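Local coordinates for protein galactokinase (Bifidobacterium longum subsp. infantis ATCC 15697 = JCM 1222 = DSM 20088, PDB 6TEQ) that probably phosphorylates galactose at the expense of ATP, as a GHMP-family galactokinase, and binds 2-deoxy-2-fluoro-galactose in its sugar pocket, at residues A[7-16]-A[59-67]; A[346-357]-A[388-398]. All coordinates share one frame; numbering follows the deposited sequence. Where two conformers were deposited one is given.

Interaction 1: residues A[7-16]-A[59-67]; sequences IEPLTHEEGV and ALPHRTFIA
The loop 7-11 and the first turn of helix 12-27 pack on strand 54-70 of the large mixed sheet, the helix setting Gly15 against Phe65 at one end and the loop setting Pro9 against His62 at the other. Gly15 CA stands 3.3 Å from the centroid of the Phe65 ring and 6° off its normal, a CH-pi contact over the face. The aromatic ring reaches this place because its CG is anti to the carbonyl carbon (chi1 -68°); the approach is so close that Gly15's lack of a side chain is what lets the ring lie flat against it. Leu10 CB comes to the same ring obliquely, 4.1 Å from Phe65 CE1. Replacing Phe65 by an alanine removes the ring, which is likely to open a gap beside Gly15 CA and Leu10 and seat the first helical turn less firmly on the strand. At the other end the His62 imidazole is held in two ways. Its NE2 donates to Ile7 O at 2.8 Å, nearly straight (169°) and within the ring plane, while Pro9 CB lies over the ring face, 3.9 Å from its centroid. Pro9 CB also meets Pro61 CB at 3.9 Å, where the chain turns a corner. Between the two ends a water donates to both Leu10 O, at 2.7 Å, and Pro61 O. Thr11 and Glu14 form a capping box at the helix start. Since the imidazole donates through NE2, that nitrogen must carry a proton, and the bond and the proline over the face together should hold the ring's rotation; the rest of the joint is CH-pi and apolar packing, with the water satisfying Leu10 O and Pro61 O.

Interaction 2: residues A[346-357]-A[388-398]; sequences ELDIAVDVARKN and KIADRFEKEGF
Ile349 of helix 345-356 lies between Arg392 and Phe398 of the segment that ends helix 382-396. Its CG2 sits over the centre of the Arg392 guanidinium face, 3.6 Å from CZ, while its CD1 comes to the edge of the Phe398 ring, 3.6 Å from CE2. Glu346 CG lies over a face of that ring in a CH-pi contact, 3.7 Å from the centroid, with Glu396 CB over the opposite face. Deeper in, Ala350 CB meets Ile389 CG2 at 3.9 Å, and Val353 CG1 packs on Ile389 CG1. At the far end Lys388 NZ donates to Asn357 OD1 at 2.9 Å, from above the carbonyl plane.

A second shell sets these groups. With CG anti to the backbone N (chi1 173°) and a bend at chi2, Arg392 brings NE to Glu396 OE2 at 2.8 Å, almost straight (171°); a water links its NH2 to Asp352 OD2. The Schellman motif at Gly397 leads into Phe398. This is structural packing within the GHMP C-terminal family region, away from the annotated sites, and Ala350 also touches Ile373 of strand 372-378. The axes of segments 346-356 and 388-396 approach to 9.4 Å at 135°, joined through an apolar core; Glu396 OE2 meets the guanidinium in its plane, so a face remains for Ile349 CG2.

In the fold
From the N terminus, the chain passes short strand 5-6 and enters the first segment of interaction 1, whose last residues open helix 12-27; after strand 33-42 it comes back against that segment as strand 54-70, closing a loop with 42 residues between the segments. Interaction 2 opens much later and closes a second loop over 30 residues, containing strands 361-365 and 372-378. The two are in series, neither nesting nor crossing, with centres 28 Å apart and nearest atoms about 12 Å apart. Interaction 1 ties the N-terminal helix to the large mixed sheet that includes strand 54-70, whereas interaction 2 pairs two helices by the smaller mixed sheet. That smaller sheet also includes strand 5-6, directly before segment 7-16.

Interaction 1: residues A[7-16]-A[59-67]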
loop_
_atom_site.group_PDB
_atom_site.type_symbol
_atom_site.label_atom_id
_atom_site.label_comp_id
_atom_site.label_asym_id
_atom_site.label_seq_id
_atom_site.Cartn_x
_atom_site.Cartn_y
_atom_site.Cartn_z
ATOM N N ILE A 7 -0.458 -17.309 -5.007
ATOM C CA ILE A 7 0.847 -16.691 -5.381
ATOM C C ILE A 7 1.697 -16.663 -4.120
ATOM O O ILE A 7 1.402 -15.837 -3.245
ATOM C CB ILE A 7 0.645 -15.258 -5.906
ATOM C CG1 ILE A 7 -0.253 -15.260 -7.139
ATOM C CG2 ILE A 7 1.975 -14.579 -6.178
ATOM C CD1 ILE A 7 0.207 -16.246 -8.169
ATOM N N GLU A 8 2.694 -17.536 -4.026
ATOM C CA GLU A 8 3.489 -17.746 -2.795
ATOM C C GLU A 8 4.529 -16.630 -2.676
ATOM O O GLU A 8 5.001 -16.087 -3.678
ATOM C CB GLU A 8 4.114 -19.134 -2.809
ATOM C CG GLU A 8 3.103 -20.258 -2.652
ATOM C CD GLU A 8 2.306 -20.187 -1.358
ATOM O OE1 GLU A 8 1.066 -20.407 -1.369
ATOM O OE2 GLU A 8 2.921 -19.852 -0.343
ATOM N N PRO A 9 4.945 -16.225 -1.459
ATOM C CA PRO A 9 6.010 -15.240 -1.389
ATOM C C PRO A 9 7.359 -15.942 -1.621
ATOM O O PRO A 9 7.588 -17.071 -1.264
ATOM C CB PRO A 9 5.968 -14.731 0.057
ATOM C CG PRO A 9 5.324 -15.866 0.804
ATOM C CD PRO A 9 4.345 -16.514 -0.160
ATOM N N LEU A 10 8.257 -15.201 -2.240
ATOM C CA LEU A 10 9.665 -15.557 -2.354
ATOM C C LEU A 10 10.256 -15.617 -0.949
ATOM O O LEU A 10 10.100 -14.664 -0.130
ATOM C CB LEU A 10 10.418 -14.522 -3.211
ATOM C CG LEU A 10 10.071 -14.435 -4.690
ATOM C CD1 LEU A 10 10.645 -13.136 -5.254
ATOM C CD2 LEU A 10 10.581 -15.634 -5.482
ATOM N N THR A 11 11.019 -16.656 -0.699
ATOM C CA THR A 11 11.844 -16.728 0.513
ATOM C C THR A 11 13.006 -15.720 0.411
ATOM O O THR A 11 13.333 -15.230 -0.706
ATOM C CB THR A 11 12.354 -18.162 0.729
ATOM O OG1 THR A 11 13.271 -18.467 -0.323
ATOM C CG2 THR A 11 11.231 -19.171 0.786
ATOM N N HIS A 12 13.586 -15.415 1.560
ATOM C CA HIS A 12 14.821 -14.596 1.634
ATOM C C HIS A 12 15.808 -15.180 0.614
ATOM O O HIS A 12 16.398 -14.430 -0.169
ATOM C CB HIS A 12 15.299 -14.550 3.091
ATOM C CG HIS A 12 16.770 -14.388 3.277
ATOM N ND1 HIS A 12 17.391 -13.167 3.106
ATOM C CD2 HIS A 12 17.740 -15.284 3.598
ATOM C CE1 HIS A 12 18.679 -13.314 3.339
ATOM N NE2 HIS A 12 18.925 -14.591 3.646
ATOM N N GLU A 13 16.014 -16.503 0.650
ATOM C CA GLU A 13 17.062 -17.160 -0.185
ATOM C C GLU A 13 16.726 -16.987 -1.672
ATOM O O GLU A 13 17.612 -16.676 -2.471
ATOM C CB GLU A 13 17.203 -18.628 0.215
ATOM C CG GLU A 13 17.699 -18.819 1.652
ATOM C CD GLU A 13 16.735 -18.684 2.842
ATOM O OE1 GLU A 13 15.472 -18.416 2.680
ATOM O OE2 GLU A 13 17.265 -18.827 3.964
ATOM N N GLU A 14 15.464 -17.134 -2.052
ATOM C CA GLU A 14 15.005 -17.056 -3.457
ATOM C C GLU A 14 15.142 -15.626 -3.956
ATOM O O GLU A 14 15.612 -15.428 -5.086
ATOM C CB GLU A 14 13.540 -17.500 -3.510
ATOM C CG GLU A 14 13.338 -19.016 -3.477
ATOM C CD GLU A 14 11.912 -19.492 -3.237
ATOM O OE1 GLU A 14 11.018 -18.672 -2.873
ATOM O OE2 GLU A 14 11.704 -20.710 -3.460
ATOM N N GLY A 15 14.682 -14.660 -3.161
ATOM C CA GLY A 15 14.739 -13.249 -3.548
ATOM C C GLY A 15 16.174 -12.803 -3.748
ATOM O O GLY A 15 16.509 -12.169 -4.775
ATOM N N VAL A 16 17.035 -13.139 -2.798
ATOM C CA VAL A 16 18.469 -12.767 -2.916
ATOM C C VAL A 16 19.034 -13.467 -4.151
ATOM O O VAL A 16 19.764 -12.827 -4.939
ATOM C CB VAL A 16 19.257 -13.083 -1.647
ATOM C CG1 VAL A 16 20.748 -12.966 -1.842
ATOM C CG2 VAL A 16 18.802 -12.187 -0.506
ATOM N N ALA A 59 2.258 -5.423 6.549
ATOM C CA ALA A 59 3.181 -5.734 5.450
ATOM C C ALA A 59 2.934 -7.190 5.069
ATOM O O ALA A 59 2.876 -8.090 5.965
ATOM C CB ALA A 59 4.594 -5.527 5.883
ATOM N N LEU A 60 2.825 -7.468 3.782
ATOM C CA LEU A 60 2.755 -8.856 3.304
ATOM C C LEU A 60 4.121 -9.544 3.391
ATOM O O LEU A 60 5.172 -8.908 3.396
ATOM C CB LEU A 60 2.230 -8.868 1.880
ATOM C CG LEU A 60 0.760 -8.548 1.701
ATOM C CD1 LEU A 60 0.520 -8.364 0.226
ATOM C CD2 LEU A 60 -0.096 -9.683 2.233
ATOM N N PRO A 61 4.161 -10.889 3.356
ATOM C CA PRO A 61 5.441 -11.555 3.228
ATOM C C PRO A 61 6.047 -11.371 1.828
ATOM O O PRO A 61 7.237 -11.557 1.637
ATOM C CB PRO A 61 5.065 -13.002 3.408
ATOM C CG PRO A 61 3.597 -13.136 3.135
ATOM C CD PRO A 61 3.022 -11.806 3.515
ATOM N N HIS A 62 5.209 -11.011 0.879
ATOM C CA HIS A 62 5.568 -10.814 -0.545
ATOM C C HIS A 62 6.397 -9.538 -0.633
ATOM O O HIS A 62 5.929 -8.460 -0.190
ATOM C CB HIS A 62 4.332 -10.649 -1.420
ATOM C CG HIS A 62 3.472 -11.858 -1.386
ATOM N ND1 HIS A 62 2.731 -12.159 -0.258
ATOM C CD2 HIS A 62 3.265 -12.845 -2.289
ATOM C CE1 HIS A 62 2.112 -13.322 -0.461
ATOM N NE2 HIS A 62 2.392 -13.737 -1.718
ATOM N N ARG A 63 7.595 -9.614 -1.201
ATOM C CA ARG A 63 8.560 -8.522 -1.261
ATOM C C ARG A 63 9.056 -8.316 -2.686
ATOM O O ARG A 63 9.079 -9.301 -3.505
ATOM C CB ARG A 63 9.691 -8.767 -0.302
ATOM C CG ARG A 63 9.232 -8.835 1.167
ATOM C CD ARG A 63 10.172 -9.584 2.082
ATOM N NE ARG A 63 11.363 -8.855 2.531
ATOM C CZ ARG A 63 11.410 -7.945 3.497
ATOM N NH1 ARG A 63 10.315 -7.575 4.135
ATOM N NH2 ARG A 63 12.578 -7.434 3.856
ATOM N N THR A 64 9.536 -7.094 -2.898
ATOM C CA THR A 64 10.362 -6.730 -4.065
ATOM C C THR A 64 11.807 -6.743 -3.555
ATOM O O THR A 64 12.108 -5.991 -2.590
ATOM C CB THR A 64 9.972 -5.376 -4.618
ATOM O OG1 THR A 64 8.661 -5.576 -5.127
ATOM C CG2 THR A 64 10.878 -4.807 -5.694
ATOM N N PHE A 65 12.677 -7.445 -4.263
ATOM C CA PHE A 65 14.100 -7.573 -3.962
ATOM C C PHE A 65 14.898 -6.783 -4.970
ATOM O O PHE A 65 14.611 -6.814 -6.179
ATOM C CB PHE A 65 14.568 -9.027 -4.022
ATOM C CG PHE A 65 13.973 -9.844 -2.910
ATOM C CD1 PHE A 65 12.704 -10.351 -3.029
ATOM C CD2 PHE A 65 14.744 -10.260 -1.837
ATOM C CE1 PHE A 65 12.156 -11.069 -1.988
ATOM C CE2 PHE A 65 14.184 -10.943 -0.775
ATOM C CZ PHE A 65 12.899 -11.381 -0.880
ATOM N N ILE A 66 15.753 -5.924 -4.442
ATOM C CA ILE A 66 16.592 -5.045 -5.286
ATOM C C ILE A 66 18.034 -5.435 -5.037
ATOM O O ILE A 66 18.531 -5.301 -3.897
ATOM C CB ILE A 66 16.409 -3.559 -5.043
ATOM C CG1 ILE A 66 17.142 -2.670 -6.070
ATOM C CG2 ILE A 66 16.654 -3.165 -3.598
ATOM C CD1 ILE A 66 17.032 -1.205 -5.772
ATOM N N ALA A 67 18.700 -5.853 -6.097
ATOM C CA ALA A 67 20.191 -5.978 -6.079
ATOM C C ALA A 67 20.723 -4.631 -6.595
ATOM O O ALA A 67 20.291 -4.187 -7.669
ATOM C CB ALA A 67 20.619 -7.155 -6.913
HETATM O O HOH W 1 8.795 -12.305 -0.574
#

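Interaction 2: residues A[346-357]-A[388-398]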
loop_
_atom_site.group_PDB
_atom_site.type_symbol
_atom_site.label_atom_id
_atom_site.label_comp_id
_atom_site.label_asym_id
_atom_site.label_seq_id
_atom_site.Cartn_x
_atom_site.Cartn_y
_atom_site.Cartn_z
ATOM N N GLU A 346 -16.162 -6.774 -9.833
ATOM C CA GLU A 346 -15.317 -7.901 -9.404
ATOM C C GLU A 346 -15.075 -7.782 -7.887
ATOM O O GLU A 346 -15.031 -8.806 -7.195
ATOM C CB GLU A 346 -14.026 -7.944 -10.208
ATOM C CG GLU A 346 -14.239 -8.230 -11.685
ATOM C CD GLU A 346 -14.383 -7.017 -12.589
ATOM O OE1 GLU A 346 -14.821 -5.933 -12.133
ATOM O OE2 GLU A 346 -14.078 -7.179 -13.800
ATOM N N LEU A 347 -14.761 -6.581 -7.400
ATOM C CA LEU A 347 -14.514 -6.431 -5.961
ATOM C C LEU A 347 -15.818 -6.763 -5.218
ATOM O O LEU A 347 -15.779 -7.455 -4.182
ATOM C CB LEU A 347 -14.078 -5.021 -5.612
ATOM C CG LEU A 347 -12.728 -4.562 -6.151
ATOM C CD1 LEU A 347 -12.558 -3.085 -5.891
ATOM C CD2 LEU A 347 -11.597 -5.384 -5.517
ATOM N N ASP A 348 -16.942 -6.178 -5.673
ATOM C CA ASP A 348 -18.198 -6.290 -4.887
ATOM C C ASP A 348 -18.678 -7.741 -4.868
ATOM O O ASP A 348 -19.159 -8.221 -3.847
ATOM C CB ASP A 348 -19.264 -5.347 -5.413
ATOM C CG ASP A 348 -18.860 -3.912 -5.182
ATOM O OD1 ASP A 348 -17.992 -3.687 -4.322
ATOM O OD2 ASP A 348 -19.422 -3.085 -5.872
ATOM N N ILE A 349 -18.537 -8.427 -5.986
ATOM C CA ILE A 349 -18.979 -9.852 -6.076
ATOM C C ILE A 349 -18.035 -10.762 -5.263
ATOM O O ILE A 349 -18.529 -11.595 -4.491
ATOM C CB ILE A 349 -19.116 -10.266 -7.543
ATOM C CG1 ILE A 349 -20.293 -9.557 -8.195
ATOM C CG2 ILE A 349 -19.225 -11.806 -7.643
ATOM C CD1 ILE A 349 -20.336 -9.627 -9.705
ATOM N N ALA A 350 -16.733 -10.516 -5.290
ATOM C CA ALA A 350 -15.820 -11.308 -4.444
ATOM C C ALA A 350 -16.221 -11.127 -2.978
ATOM O O ALA A 350 -16.206 -12.089 -2.224
ATOM C CB ALA A 350 -14.392 -10.908 -4.694
ATOM N N VAL A 351 -16.417 -9.874 -2.572
ATOM C CA VAL A 351 -16.818 -9.599 -1.187
ATOM C C VAL A 351 -18.127 -10.314 -0.838
ATOM O O VAL A 351 -18.228 -10.896 0.257
ATOM C CB VAL A 351 -16.938 -8.070 -0.973
ATOM C CG1 VAL A 351 -17.772 -7.772 0.246
ATOM C CG2 VAL A 351 -15.564 -7.494 -0.846
ATOM N N ASP A 352 -19.134 -10.245 -1.725
ATOM C CA ASP A 352 -20.432 -10.886 -1.435
ATOM C C ASP A 352 -20.205 -12.406 -1.260
ATOM O O ASP A 352 -20.818 -13.018 -0.361
ATOM C CB ASP A 352 -21.411 -10.619 -2.557
ATOM C CG ASP A 352 -22.827 -10.881 -2.112
ATOM O OD1 ASP A 352 -23.200 -10.353 -1.037
ATOM O OD2 ASP A 352 -23.472 -11.704 -2.799
ATOM N N VAL A 353 -19.428 -13.011 -2.131
ATOM C CA VAL A 353 -19.137 -14.463 -2.036
ATOM C C VAL A 353 -18.480 -14.777 -0.682
ATOM O O VAL A 353 -18.900 -15.715 0.004
ATOM C CB VAL A 353 -18.298 -14.965 -3.205
ATOM C CG1 VAL A 353 -17.877 -16.391 -3.011
ATOM C CG2 VAL A 353 -19.029 -14.837 -4.503
ATOM N N ALA A 354 -17.541 -13.952 -0.252
ATOM C CA ALA A 354 -16.852 -14.190 1.018
ATOM C C ALA A 354 -17.890 -14.099 2.144
ATOM O O ALA A 354 -17.888 -14.922 3.075
ATOM C CB ALA A 354 -15.741 -13.221 1.150
ATOM N N ARG A 355 -18.706 -13.053 2.093
ATOM C CA ARG A 355 -19.705 -12.813 3.185
ATOM C C ARG A 355 -20.690 -13.987 3.271
ATOM O O ARG A 355 -21.040 -14.385 4.367
ATOM C CB ARG A 355 -20.478 -11.518 2.993
ATOM C CG ARG A 355 -19.605 -10.274 3.256
ATOM C CD ARG A 355 -20.395 -9.055 2.962
ATOM N NE ARG A 355 -19.524 -7.873 3.121
ATOM C CZ ARG A 355 -19.851 -6.655 2.833
ATOM N NH1 ARG A 355 -21.067 -6.335 2.462
ATOM N NH2 ARG A 355 -18.935 -5.736 2.930
ATOM N N LYS A 356 -21.115 -14.500 2.107
ATOM C CA LYS A 356 -22.145 -15.550 1.999
ATOM C C LYS A 356 -21.573 -16.888 2.476
ATOM O O LYS A 356 -22.388 -17.754 2.887
ATOM C CB LYS A 356 -22.698 -15.586 0.582
ATOM C CG LYS A 356 -23.744 -14.512 0.326
ATOM C CD LYS A 356 -24.214 -14.451 -1.094
ATOM C CE LYS A 356 -25.299 -13.412 -1.291
ATOM N NZ LYS A 356 -25.296 -12.438 -0.169
ATOM N N ASN A 357 -20.246 -17.013 2.521
ATOM C CA ASN A 357 -19.544 -18.289 2.741
ATOM C C ASN A 357 -18.756 -18.234 4.044
ATOM O O ASN A 357 -17.768 -18.925 4.150
ATOM C CB ASN A 357 -18.752 -18.665 1.509
ATOM C CG ASN A 357 -19.713 -19.099 0.402
ATOM O OD1 ASN A 357 -20.313 -20.178 0.485
ATOM N ND2 ASN A 357 -19.945 -18.246 -0.584
ATOM N N LYS A 388 -14.537 -20.620 -4.299
ATOM C CA LYS A 388 -15.914 -20.120 -4.520
ATOM C C LYS A 388 -15.877 -18.806 -5.305
ATOM O O LYS A 388 -16.725 -18.608 -6.196
ATOM C CB LYS A 388 -16.637 -20.010 -3.188
ATOM C CG LYS A 388 -17.075 -21.367 -2.664
ATOM C CD LYS A 388 -17.762 -21.289 -1.346
ATOM C CE LYS A 388 -18.344 -22.626 -0.948
ATOM N NZ LYS A 388 -18.772 -22.620 0.464
ATOM N N ILE A 389 -14.960 -17.878 -4.973
ATOM C CA ILE A 389 -14.890 -16.622 -5.745
ATOM C C ILE A 389 -14.489 -16.945 -7.192
ATOM O O ILE A 389 -15.147 -16.395 -8.083
ATOM C CB ILE A 389 -13.912 -15.668 -5.072
ATOM C CG1 ILE A 389 -14.434 -15.236 -3.705
ATOM C CG2 ILE A 389 -13.591 -14.516 -5.968
ATOM C CD1 ILE A 389 -13.381 -14.625 -2.821
ATOM N N ALA A 390 -13.538 -17.841 -7.400
ATOM C CA ALA A 390 -13.052 -18.237 -8.755
ATOM C C ALA A 390 -14.206 -18.838 -9.555
ATOM O O ALA A 390 -14.394 -18.430 -10.739
ATOM C CB ALA A 390 -11.869 -19.159 -8.685
ATOM N N ASP A 391 -15.007 -19.715 -8.939
ATOM C CA ASP A 391 -16.121 -20.382 -9.673
ATOM C C ASP A 391 -17.120 -19.302 -10.048
ATOM O O ASP A 391 -17.570 -19.243 -11.191
ATOM C CB ASP A 391 -16.774 -21.478 -8.849
ATOM C CG ASP A 391 -16.027 -22.777 -8.760
ATOM O OD1 ASP A 391 -14.843 -22.758 -9.049
ATOM O OD2 ASP A 391 -16.727 -23.858 -8.568
ATOM N N ARG A 392 -17.391 -18.384 -9.107
ATOM C CA ARG A 392 -18.369 -17.329 -9.394
ATOM C C ARG A 392 -17.857 -16.383 -10.503
ATOM O O ARG A 392 -18.643 -15.943 -11.352
ATOM C CB ARG A 392 -18.636 -16.544 -8.122
ATOM C CG ARG A 392 -19.507 -15.333 -8.346
ATOM C CD ARG A 392 -20.932 -15.647 -8.833
ATOM N NE ARG A 392 -21.706 -14.402 -8.805
ATOM C CZ ARG A 392 -22.226 -13.847 -7.708
ATOM N NH1 ARG A 392 -22.091 -14.399 -6.536
ATOM N NH2 ARG A 392 -22.833 -12.693 -7.740
ATOM N N PHE A 393 -16.597 -16.027 -10.468
ATOM C CA PHE A 393 -15.981 -15.186 -11.506
ATOM C C PHE A 393 -16.196 -15.828 -12.877
ATOM O O PHE A 393 -16.524 -15.103 -13.839
ATOM C CB PHE A 393 -14.527 -14.939 -11.142
ATOM C CG PHE A 393 -14.307 -13.697 -10.303
ATOM C CD1 PHE A 393 -15.215 -13.321 -9.330
ATOM C CD2 PHE A 393 -13.155 -12.969 -10.444
ATOM C CE1 PHE A 393 -14.988 -12.183 -8.559
ATOM C CE2 PHE A 393 -12.939 -11.835 -9.682
ATOM C CZ PHE A 393 -13.846 -11.472 -8.730
ATOM N N GLU A 394 -15.913 -17.114 -13.006
ATOM C CA GLU A 394 -16.095 -17.815 -14.284
ATOM C C GLU A 394 -17.563 -17.733 -14.713
ATOM O O GLU A 394 -17.827 -17.427 -15.869
ATOM C CB GLU A 394 -15.582 -19.240 -14.173
ATOM C CG GLU A 394 -15.721 -19.962 -15.498
ATOM C CD GLU A 394 -14.848 -19.479 -16.642
ATOM O OE1 GLU A 394 -13.994 -18.587 -16.411
ATOM O OE2 GLU A 394 -15.037 -20.025 -17.753
ATOM N N LYS A 395 -18.517 -17.956 -13.809
ATOM C CA LYS A 395 -19.952 -17.812 -14.150
ATOM C C LYS A 395 -20.230 -16.397 -14.655
ATOM O O LYS A 395 -21.046 -16.277 -15.529
ATOM C CB LYS A 395 -20.854 -17.964 -12.954
ATOM C CG LYS A 395 -21.364 -19.346 -12.702
ATOM C CD LYS A 395 -22.242 -19.358 -11.488
ATOM C CE LYS A 395 -23.705 -19.445 -11.802
ATOM N NZ LYS A 395 -24.423 -19.677 -10.526
ATOM N N GLU A 396 -19.572 -15.384 -14.073
ATOM C CA GLU A 396 -19.797 -13.947 -14.403
ATOM C C GLU A 396 -19.100 -13.550 -15.711
ATOM O O GLU A 396 -19.289 -12.445 -16.170
ATOM C CB GLU A 396 -19.266 -13.041 -13.279
ATOM C CG GLU A 396 -20.090 -13.146 -12.017
ATOM C CD GLU A 396 -21.496 -12.569 -12.037
ATOM O OE1 GLU A 396 -21.777 -11.792 -12.954
ATOM O OE2 GLU A 396 -22.323 -12.926 -11.131
ATOM N N GLY A 397 -18.214 -14.376 -16.231
ATOM C CA GLY A 397 -17.374 -14.038 -17.390
ATOM C C GLY A 397 -16.187 -13.149 -17.055
ATOM O O GLY A 397 -15.600 -12.591 -17.995
ATOM N N PHE A 398 -15.765 -13.133 -15.787
ATOM C CA PHE A 398 -14.616 -12.328 -15.320
ATOM C C PHE A 398 -13.315 -13.098 -15.561
ATOM O O PHE A 398 -13.319 -14.326 -15.614
ATOM C CB PHE A 398 -14.740 -11.993 -13.836
ATOM C CG PHE A 398 -15.932 -11.194 -13.413
ATOM C CD1 PHE A 398 -16.561 -10.314 -14.287
ATOM C CD2 PHE A 398 -16.362 -11.222 -12.090
ATOM C CE1 PHE A 398 -17.612 -9.511 -13.878
ATOM C CE2 PHE A 398 -17.436 -10.417 -11.692
ATOM C CZ PHE A 398 -18.063 -9.573 -12.591
HETATM O O HOH W 2 -23.751 -11.163 -5.497
HETATM O O HOH W 3 -17.337 -21.855 2.661
#